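Local coordinates for xylulokinase (Brucella ovis, PDB 5VM1), which probably phosphorylates D-xylulose at its 5-position with ATP, giving D-xylulose 5-phosphate and ADP, as a member of the FGGY family of carbohydrate kinases, at residues A[410-415]-A[423-428]. Sequence-based numbering, arbitrary orientation.
Sequences YWLKAI and IALPEE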
loop_
_atom_site.group_PDB
_atom_site.type_symbol
_atom_site.label_atom_id
_atom_site.label_comp_id
_atom_site.label_asym_id
_atom_site.label_seq_id
_atom_site.Cartn_x
_atom_site.Cartn_y
_atom_site.Cartn_z
ATOM N N TYR A 410 11.462 16.133 13.642
ATOM C CA TYR A 410 10.734 17.349 13.299
ATOM C C TYR A 410 9.441 17.005 12.582
ATOM O O TYR A 410 8.379 17.541 12.912
ATOM C CB TYR A 410 11.588 18.284 12.438
ATOM C CG TYR A 410 11.081 19.706 12.450
ATOM C CD1 TYR A 410 9.959 20.070 11.718
ATOM C CD2 TYR A 410 11.713 20.682 13.229
ATOM C CE1 TYR A 410 9.483 21.361 11.746
ATOM C CE2 TYR A 410 11.246 21.983 13.261
ATOM C CZ TYR A 410 10.124 22.317 12.519
ATOM O OH TYR A 410 9.635 23.606 12.551
ATOM N N TRP A 411 9.516 16.098 11.600
ATOM C CA TRP A 411 8.335 15.773 10.801
ATOM C C TRP A 411 7.229 15.201 11.660
ATOM O O TRP A 411 6.052 15.487 11.423
ATOM C CB TRP A 411 8.669 14.782 9.686
ATOM C CG TRP A 411 7.968 15.105 8.406
ATOM C CD1 TRP A 411 6.904 15.951 8.235
ATOM C CD2 TRP A 411 8.344 14.661 7.097
ATOM N NE1 TRP A 411 6.578 16.035 6.896
ATOM C CE2 TRP A 411 7.450 15.255 6.179
ATOM C CE3 TRP A 411 9.341 13.806 6.611
ATOM C CZ2 TRP A 411 7.531 15.022 4.810
ATOM C CZ3 TRP A 411 9.408 13.574 5.254
ATOM C CH2 TRP A 411 8.514 14.175 4.371
ATOM N N LEU A 412 7.587 14.366 12.644
ATOM C CA LEU A 412 6.585 13.742 13.507
ATOM C C LEU A 412 5.918 14.763 14.413
ATOM O O LEU A 412 4.696 14.713 14.610
ATOM C CB LEU A 412 7.215 12.627 14.341
ATOM C CG LEU A 412 7.766 11.466 13.530
ATOM C CD1 LEU A 412 8.364 10.449 14.465
ATOM C CD2 LEU A 412 6.652 10.854 12.697
ATOM N N LYS A 413 6.705 15.684 14.984
ATOM C CA LYS A 413 6.121 16.738 15.810
ATOM C C LYS A 413 5.244 17.657 14.969
ATOM O O LYS A 413 4.187 18.104 15.421
ATOM C CB LYS A 413 7.225 17.542 16.496
ATOM C CG LYS A 413 8.056 16.738 17.464
ATOM C CD LYS A 413 8.775 17.620 18.449
ATOM C CE LYS A 413 9.821 16.847 19.210
ATOM N NZ LYS A 413 10.678 17.744 20.001
ATOM N N ALA A 414 5.650 17.915 13.728
ATOM C CA ALA A 414 4.827 18.728 12.844
ATOM C C ALA A 414 3.501 18.042 12.524
ATOM O O ALA A 414 2.447 18.686 12.557
ATOM C CB ALA A 414 5.592 19.048 11.562
ATOM N N ILE A 415 3.526 16.740 12.219
ATOM C CA ILE A 415 2.289 16.031 11.872
ATOM C C ILE A 415 1.356 15.927 13.085
ATOM O O ILE A 415 0.139 16.114 12.966
ATOM C CB ILE A 415 2.625 14.650 11.274
ATOM C CG1 ILE A 415 3.466 14.833 10.006
ATOM C CG2 ILE A 415 1.368 13.883 10.951
ATOM C CD1 ILE A 415 4.135 13.564 9.482
ATOM N N ILE A 423 1.337 10.693 18.030
ATOM C CA ILE A 423 1.872 9.752 17.038
ATOM C C ILE A 423 2.792 8.765 17.745
ATOM O O ILE A 423 3.807 9.168 18.332
ATOM C CB ILE A 423 2.654 10.455 15.914
ATOM C CG1 ILE A 423 1.836 11.561 15.259
ATOM C CG2 ILE A 423 3.104 9.434 14.890
ATOM C CD1 ILE A 423 2.463 12.022 13.963
ATOM N N ALA A 424 2.498 7.472 17.596
ATOM C CA ALA A 424 3.294 6.409 18.197
ATOM C C ALA A 424 4.374 5.950 17.226
ATOM O O ALA A 424 4.090 5.604 16.078
ATOM C CB ALA A 424 2.412 5.224 18.584
ATOM N N LEU A 425 5.607 5.950 17.697
ATOM C CA LEU A 425 6.746 5.508 16.922
ATOM C C LEU A 425 7.149 4.112 17.396
ATOM O O LEU A 425 7.423 3.925 18.596
ATOM C CB LEU A 425 7.886 6.504 17.096
ATOM C CG LEU A 425 9.060 6.398 16.147
ATOM C CD1 LEU A 425 8.553 6.364 14.713
ATOM C CD2 LEU A 425 9.930 7.601 16.390
ATOM N N PRO A 426 7.129 3.100 16.536
ATOM C CA PRO A 426 7.362 1.729 17.000
ATOM C C PRO A 426 8.792 1.461 17.434
ATOM O O PRO A 426 9.741 2.159 17.064
ATOM C CB PRO A 426 7.010 0.878 15.775
ATOM C CG PRO A 426 6.157 1.724 14.965
ATOM C CD PRO A 426 6.588 3.131 15.177
ATOM N N GLU A 427 8.931 0.402 18.230
ATOM C CA GLU A 427 10.247 -0.156 18.484
ATOM C C GLU A 427 10.849 -0.591 17.146
ATOM O O GLU A 427 10.171 -0.636 16.109
ATOM C CB GLU A 427 10.166 -1.321 19.481
ATOM N N GLU A 428 12.156 -0.805 17.144
ATOM C CA GLU A 428 12.803 -1.237 15.919
ATOM C C GLU A 428 12.414 -2.673 15.571
ATOM O O GLU A 428 12.265 -3.533 16.446
ATOM C CB GLU A 428 14.318 -1.095 16.029
ATOM C CG GLU A 428 14.893 -1.334 17.411
ATOM C CD GLU A 428 16.201 -0.590 17.589
ATOM O OE1 GLU A 428 16.875 -0.782 18.630
ATOM O OE2 GLU A 428 16.549 0.192 16.673
#
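Leu412 spreads its two methyls over two residues of the strand, and the contacts it makes with Ile423 and Leu425 illustrate how a helix is fitted onto a sheet largely by branched aliphatic side chains. Its CD1 meets the isopropyl end of Leu425, 3.8 Å from CD2 of that residue and 4.1 Å from its CD1, the two leucines crossing at about a right angle. The other methyl, Leu412 CD2, faces Ile423 CG2 more loosely, at 4.4 Å. Leu425 rises to this meeting because its CG stands opposite the backbone N (chi1 -167°), beside the carbonyl carbon.

Almost one helical turn further on, Ile415 takes up the start of the strand. Its CG2 lies 3.7 Å from Ile423 CD1, and again the two side chains cross at about a right angle; the same CD1 also lies 3.8 Å from the branch point, Ile415 CB. Ile423 extends its longer arm toward the helix, CG1 being turned away from the carbonyl carbon (chi1 -53°) and CD1 reaching on until it also touches the backbone, 3.6 Å from Leu412 O. That single methyl therefore sits against Leu412 and Ile415 at once.

The apolar layer continues beyond the two segments: Leu412 also touches Ala401 and Ile463 on the flanking strands, while Ile415 leans on Ile382 of helix 367-390. The axes of residues 410-415 and strand 423-426 run roughly antiparallel (151°) and come within 9.7 Å of each other. Such packing is characteristic of a beta-alpha-beta crossover, here strand 399-402, helix 409-419 and strand 423-426, within the actin-like ATPase fold of the C-terminal FGGY domain.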